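Local coordinates for iminosuccinate reductase (Paracoccus denitrificans, PDB 6RQA), which catalyses the NADH-dependent reduction of iminosuccinate to L-aspartate, regenerating the amino donor for the beta-hydroxyaspartate cycle of glyoxylate assimilation, at residues Ser119-Arg131 and Gly314-Val327. Residues are numbered along the deposited sequence; the frame is centred on the assembly and turned at random.
Sequences SAAVGGNLLTALR and GVGLQDLAVAQAVV. With NAD (nicotinamide-adenine-dinucleotide), chain C.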
loop_
_atom_site.group_PDB
_atom_site.type_symbol
_atom_site.label_atom_id
_atom_site.label_comp_id
_atom_site.label_asym_id
_atom_site.label_seq_id
_atom_site.Cartn_x
_atom_site.Cartn_y
_atom_site.Cartn_z
ATOM N N SER A 119 10.593 -9.658 -4.726
ATOM C CA SER A 119 12.008 -9.916 -4.957
ATOM C C SER A 119 12.908 -9.506 -3.803
ATOM O O SER A 119 13.913 -10.176 -3.558
ATOM C CB SER A 119 12.478 -9.205 -6.233
ATOM O OG SER A 119 12.243 -7.811 -6.161
ATOM N N ALA A 120 12.581 -8.433 -3.083
ATOM C CA ALA A 120 13.471 -7.948 -2.039
ATOM C C ALA A 120 12.689 -7.200 -0.969
ATOM O O ALA A 120 11.628 -6.629 -1.232
ATOM C CB ALA A 120 14.564 -7.038 -2.616
ATOM N N ALA A 121 13.234 -7.220 0.247
ATOM C CA ALA A 121 12.764 -6.396 1.355
ATOM C C ALA A 121 13.978 -5.733 1.983
ATOM O O ALA A 121 14.926 -6.418 2.379
ATOM C CB ALA A 121 12.005 -7.223 2.393
ATOM N N VAL A 122 13.956 -4.404 2.066
ATOM C CA VAL A 122 15.102 -3.624 2.514
ATOM C C VAL A 122 14.663 -2.694 3.635
ATOM O O VAL A 122 13.576 -2.108 3.576
ATOM C CB VAL A 122 15.720 -2.813 1.353
ATOM C CG1 VAL A 122 17.013 -2.148 1.790
ATOM C CG2 VAL A 122 15.952 -3.703 0.142
ATOM N N GLY A 123 15.505 -2.565 4.657
ATOM C CA GLY A 123 15.248 -1.571 5.686
ATOM C C GLY A 123 15.247 -0.172 5.096
ATOM O O GLY A 123 16.097 0.179 4.276
ATOM N N GLY A 124 14.278 0.635 5.520
ATOM C CA GLY A 124 14.054 1.912 4.873
ATOM C C GLY A 124 14.359 3.147 5.695
ATOM O O GLY A 124 14.228 4.266 5.189
ATOM N N ASN A 125 14.767 2.972 6.953
ATOM C CA ASN A 125 15.040 4.126 7.806
ATOM C C ASN A 125 16.196 4.954 7.256
ATOM O O ASN A 125 16.022 6.122 6.886
ATOM C CB ASN A 125 15.330 3.670 9.238
ATOM C CG ASN A 125 14.094 3.153 9.946
ATOM O OD1 ASN A 125 12.968 3.438 9.542
ATOM N ND2 ASN A 125 14.300 2.391 11.015
ATOM N N LEU A 126 17.390 4.360 7.188
ATOM C CA LEU A 126 18.543 5.087 6.668
ATOM C C LEU A 126 18.365 5.446 5.199
ATOM O O LEU A 126 18.861 6.487 4.751
ATOM C CB LEU A 126 19.817 4.264 6.867
ATOM C CG LEU A 126 21.124 4.923 6.419
ATOM C CD1 LEU A 126 21.275 6.291 7.062
ATOM C CD2 LEU A 126 22.315 4.041 6.749
ATOM N N LEU A 127 17.657 4.609 4.436
ATOM C CA LEU A 127 17.444 4.902 3.021
ATOM C C LEU A 127 16.641 6.184 2.838
ATOM O O LEU A 127 16.933 6.982 1.939
ATOM C CB LEU A 127 16.742 3.729 2.335
ATOM C CG LEU A 127 17.576 2.480 2.049
ATOM C CD1 LEU A 127 16.774 1.479 1.231
ATOM C CD2 LEU A 127 18.866 2.846 1.334
ATOM N N THR A 128 15.630 6.402 3.683
ATOM C CA THR A 128 14.796 7.594 3.555
ATOM C C THR A 128 15.622 8.864 3.721
ATOM O O THR A 128 15.519 9.796 2.915
ATOM C CB THR A 128 13.661 7.557 4.578
ATOM O OG1 THR A 128 12.880 6.371 4.387
ATOM C CG2 THR A 128 12.764 8.776 4.417
ATOM N N ALA A 129 16.453 8.917 4.765
ATOM C CA ALA A 129 17.282 10.098 4.986
ATOM C C ALA A 129 18.272 10.300 3.847
ATOM O O ALA A 129 18.557 11.437 3.455
ATOM C CB ALA A 129 18.015 9.985 6.323
ATOM N N LEU A 130 18.800 9.206 3.295
ATOM C CA LEU A 130 19.781 9.317 2.220
ATOM C C LEU A 130 19.150 9.860 0.942
ATOM O O LEU A 130 19.682 10.792 0.328
ATOM C CB LEU A 130 20.438 7.962 1.966
ATOM C CG LEU A 130 21.439 7.510 3.029
ATOM C CD1 LEU A 130 21.988 6.138 2.687
ATOM C CD2 LEU A 130 22.566 8.525 3.172
ATOM N N ARG A 131 18.017 9.287 0.517
ATOM C CA ARG A 131 17.400 9.761 -0.720
ATOM C C ARG A 131 16.819 11.160 -0.556
ATOM O O ARG A 131 16.756 11.919 -1.530
ATOM C CB ARG A 131 16.329 8.775 -1.208
ATOM C CG ARG A 131 15.191 8.462 -0.237
ATOM C CD ARG A 131 14.049 9.465 -0.326
ATOM N NE ARG A 131 12.793 8.912 0.168
ATOM C CZ ARG A 131 11.719 9.639 0.455
ATOM N NH1 ARG A 131 10.614 9.048 0.892
ATOM N NH2 ARG A 131 11.750 10.957 0.314
ATOM N N GLY A 314 8.952 14.239 -1.239
ATOM C CA GLY A 314 9.226 12.825 -1.083
ATOM C C GLY A 314 8.296 11.954 -1.902
ATOM O O GLY A 314 7.077 11.978 -1.701
ATOM N N VAL A 315 8.855 11.188 -2.834
ATOM C CA VAL A 315 8.075 10.294 -3.680
ATOM C C VAL A 315 8.627 8.882 -3.545
ATOM O O VAL A 315 9.810 8.678 -3.254
ATOM C CB VAL A 315 8.073 10.746 -5.157
ATOM C CG1 VAL A 315 7.462 12.134 -5.287
ATOM C CG2 VAL A 315 9.479 10.720 -5.731
ATOM N N GLY A 316 7.750 7.899 -3.764
ATOM C CA GLY A 316 8.130 6.511 -3.563
ATOM C C GLY A 316 9.224 6.031 -4.497
ATOM O O GLY A 316 9.993 5.133 -4.143
ATOM N N LEU A 317 9.311 6.610 -5.699
ATOM C CA LEU A 317 10.353 6.199 -6.635
ATOM C C LEU A 317 11.744 6.470 -6.077
ATOM O O LEU A 317 12.683 5.717 -6.362
ATOM C CB LEU A 317 10.175 6.908 -7.977
ATOM C CG LEU A 317 8.989 6.487 -8.851
ATOM C CD1 LEU A 317 8.913 7.361 -10.091
ATOM C CD2 LEU A 317 9.080 5.019 -9.237
ATOM N N GLN A 318 11.899 7.537 -5.288
ATOM C CA GLN A 318 13.183 7.801 -4.647
ATOM C C GLN A 318 13.578 6.659 -3.720
ATOM O O GLN A 318 14.733 6.218 -3.722
ATOM C CB GLN A 318 13.121 9.124 -3.881
ATOM C CG GLN A 318 12.967 10.343 -4.772
ATOM C CD GLN A 318 12.536 11.576 -4.001
ATOM O OE1 GLN A 318 12.000 11.476 -2.898
ATOM N NE2 GLN A 318 12.766 12.747 -4.581
ATOM N N ASP A 319 12.625 6.161 -2.927
ATOM C CA ASP A 319 12.895 5.004 -2.081
ATOM C C ASP A 319 13.184 3.764 -2.919
ATOM O O ASP A 319 14.093 2.989 -2.601
ATOM C CB ASP A 319 11.711 4.750 -1.148
ATOM C CG ASP A 319 11.367 5.956 -0.299
ATOM O OD1 ASP A 319 12.253 6.441 0.437
ATOM O OD2 ASP A 319 10.211 6.424 -0.375
ATOM N N LEU A 320 12.422 3.562 -3.995
ATOM C CA LEU A 320 12.630 2.390 -4.839
ATOM C C LEU A 320 14.000 2.420 -5.502
ATOM O O LEU A 320 14.695 1.399 -5.556
ATOM C CB LEU A 320 11.527 2.299 -5.894
ATOM C CG LEU A 320 10.096 2.087 -5.396
ATOM C CD1 LEU A 320 9.133 1.993 -6.568
ATOM C CD2 LEU A 320 10.007 0.844 -4.527
ATOM N N ALA A 321 14.409 3.587 -6.007
ATOM C CA ALA A 321 15.685 3.682 -6.707
ATOM C C ALA A 321 16.856 3.429 -5.769
ATOM O O ALA A 321 17.813 2.735 -6.133
ATOM C CB ALA A 321 15.822 5.051 -7.370
ATOM N N VAL A 322 16.800 3.979 -4.556
ATOM C CA VAL A 322 17.918 3.820 -3.635
ATOM C C VAL A 322 17.924 2.421 -3.024
ATOM O O VAL A 322 18.983 1.921 -2.626
ATOM C CB VAL A 322 17.880 4.919 -2.556
ATOM C CG1 VAL A 322 16.786 4.643 -1.531
ATOM C CG2 VAL A 322 19.234 5.059 -1.885
ATOM N N ALA A 323 16.766 1.760 -2.957
ATOM C CA ALA A 323 16.720 0.404 -2.419
ATOM C C ALA A 323 17.166 -0.622 -3.452
ATOM O O ALA A 323 17.817 -1.613 -3.104
ATOM C CB ALA A 323 15.314 0.076 -1.920
ATOM N N GLN A 324 16.818 -0.407 -4.724
ATOM C CA GLN A 324 17.275 -1.311 -5.774
ATOM C C GLN A 324 18.795 -1.317 -5.870
ATOM O O GLN A 324 19.409 -2.376 -6.036
ATOM C CB GLN A 324 16.650 -0.924 -7.115
ATOM C CG GLN A 324 17.222 -1.671 -8.316
ATOM C CD GLN A 324 17.029 -3.177 -8.227
ATOM O OE1 GLN A 324 16.178 -3.668 -7.482
ATOM N NE2 GLN A 324 17.822 -3.918 -8.990
ATOM N N ALA A 325 19.419 -0.142 -5.757
ATOM C CA ALA A 325 20.876 -0.075 -5.763
ATOM C C ALA A 325 21.474 -0.789 -4.556
ATOM O O ALA A 325 22.545 -1.398 -4.663
ATOM C CB ALA A 325 21.333 1.383 -5.800
ATOM N N VAL A 326 20.796 -0.732 -3.408
ATOM C CA VAL A 326 21.288 -1.410 -2.211
ATOM C C VAL A 326 21.267 -2.921 -2.403
ATOM O O VAL A 326 22.207 -3.623 -2.007
ATOM C CB VAL A 326 20.467 -0.980 -0.981
ATOM C CG1 VAL A 326 20.624 -1.985 0.148
ATOM C CG2 VAL A 326 20.901 0.395 -0.521
ATOM N N VAL A 327 20.199 -3.448 -3.008
ATOM C CA VAL A 327 20.121 -4.885 -3.254
ATOM C C VAL A 327 21.240 -5.327 -4.190
ATOM O O VAL A 327 21.830 -6.401 -4.013
ATOM C CB VAL A 327 18.734 -5.259 -3.810
ATOM C CG1 VAL A 327 18.647 -6.753 -4.070
ATOM C CG2 VAL A 327 17.645 -4.828 -2.845
HETATM P PA NAD C . 13.507 15.921 13.770
HETATM O O1A NAD C . 12.300 16.057 14.655
HETATM O O2A NAD C . 14.794 15.187 13.967
HETATM O O5B NAD C . 14.049 17.567 13.857
HETATM C C5B NAD C . 12.932 18.363 13.777
HETATM C C4B NAD C . 13.369 19.805 13.766
HETATM O O4B NAD C . 12.232 20.608 13.509
HETATM C C3B NAD C . 13.829 20.099 15.190
HETATM O O3B NAD C . 15.192 19.826 15.188
HETATM C C2B NAD C . 13.523 21.597 15.314
HETATM O O2B NAD C . 14.560 22.385 14.834
HETATM C C1B NAD C . 12.300 21.773 14.328
HETATM N N9A NAD C . 11.029 21.830 15.058
HETATM C C8A NAD C . 10.426 20.886 15.910
HETATM N N7A NAD C . 9.254 21.298 16.392
HETATM C C5A NAD C . 9.072 22.575 15.829
HETATM C C6A NAD C . 8.034 23.537 15.943
HETATM N N6A NAD C . 6.951 23.269 16.727
HETATM N N1A NAD C . 8.115 24.730 15.270
HETATM C C2A NAD C . 9.236 24.924 14.504
HETATM N N3A NAD C . 10.294 24.109 14.298
HETATM C C4A NAD C . 10.173 22.925 14.991
HETATM O O3 NAD C . 12.729 15.713 12.374
HETATM P PN NAD C . 13.598 15.087 11.204
HETATM O O1N NAD C . 14.985 15.607 10.918
HETATM O O2N NAD C . 13.079 13.694 11.215
HETATM O O5D NAD C . 12.803 15.589 9.691
HETATM C C5D NAD C . 12.310 16.840 9.910
HETATM C C4D NAD C . 11.302 17.146 8.830
HETATM O O4D NAD C . 11.744 16.519 7.606
HETATM C C3D NAD C . 9.969 16.452 9.240
HETATM O O3D NAD C . 8.988 17.418 9.111
HETATM C C2D NAD C . 9.818 15.341 8.185
HETATM O O2D NAD C . 8.521 15.169 7.723
HETATM C C1D NAD C . 10.595 15.996 7.019
HETATM N N1N NAD C . 11.037 14.923 6.042
HETATM C C2N NAD C . 10.921 15.237 4.719
HETATM C C3N NAD C . 11.306 14.303 3.759
HETATM C C7N NAD C . 11.148 14.729 2.337
HETATM O O7N NAD C . 11.444 13.992 1.403
HETATM N N7N NAD C . 10.656 15.994 2.127
HETATM C C4N NAD C . 11.800 13.062 4.161
HETATM C C5N NAD C . 11.904 12.768 5.516
HETATM C C6N NAD C . 11.516 13.715 6.471
#
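A buried salt bridge, R131 to D319, and a run of aliphatic side chains join helix 316-327 to strand 119-123 of the mixed sheet and to helix 125-131, with the salt bridge at the end near the nicotinamide of NAD. R131 grips the carboxylate side-on: NE bonds to D319 OD1, which lies in the guanidinium plane, at a nearly straight 165°, while NH1 reaches the syn lone pair of D319 OD2 at 2.9 Å. The two flat groups are not coplanar, standing 57° apart, and NE meets OD1 from above the carboxylate plane. R131 CG sits between the backbone N and the carbonyl carbon (chi1 57°), and the chain, bent at chi2, crosses Q318 at about a right angle, its CD 3.7 Å from Q318 CB. This leaves NH2 turned to the nicotinamide end, 3.2 Å from NAD O7N. R131 is an NAD-binding residue on the helix that follows strand 119-123; the parallel sheet, of Rossmann type, is the separate nucleotide-binding part of this ornithine cyclodeaminase/mu-crystallin family member. D319 OD1 also forms a salt bridge with K88, the probable proton donor/acceptor, so R131 helps to position a carboxylate shared with that lysine. A leucine in place of R131 would probably deprive the D319 carboxylate of the side-on grip and the carboxamide oxygen of NAD of a neighbouring positive charge. T128, whose OG1 bonds both to G124 O and to K88, lays CG2 against one guanidinium face; V315 O lies over the other. Farther along helix 316-327, L127 forks over it: CD1 rests on A323 CB at 3.7 Å, and CD2 touches both V322 CG2 and V326 CG2. V122, from the strand, places CG2 3.6 Å from V327 CG2, which A120 CB meets as well.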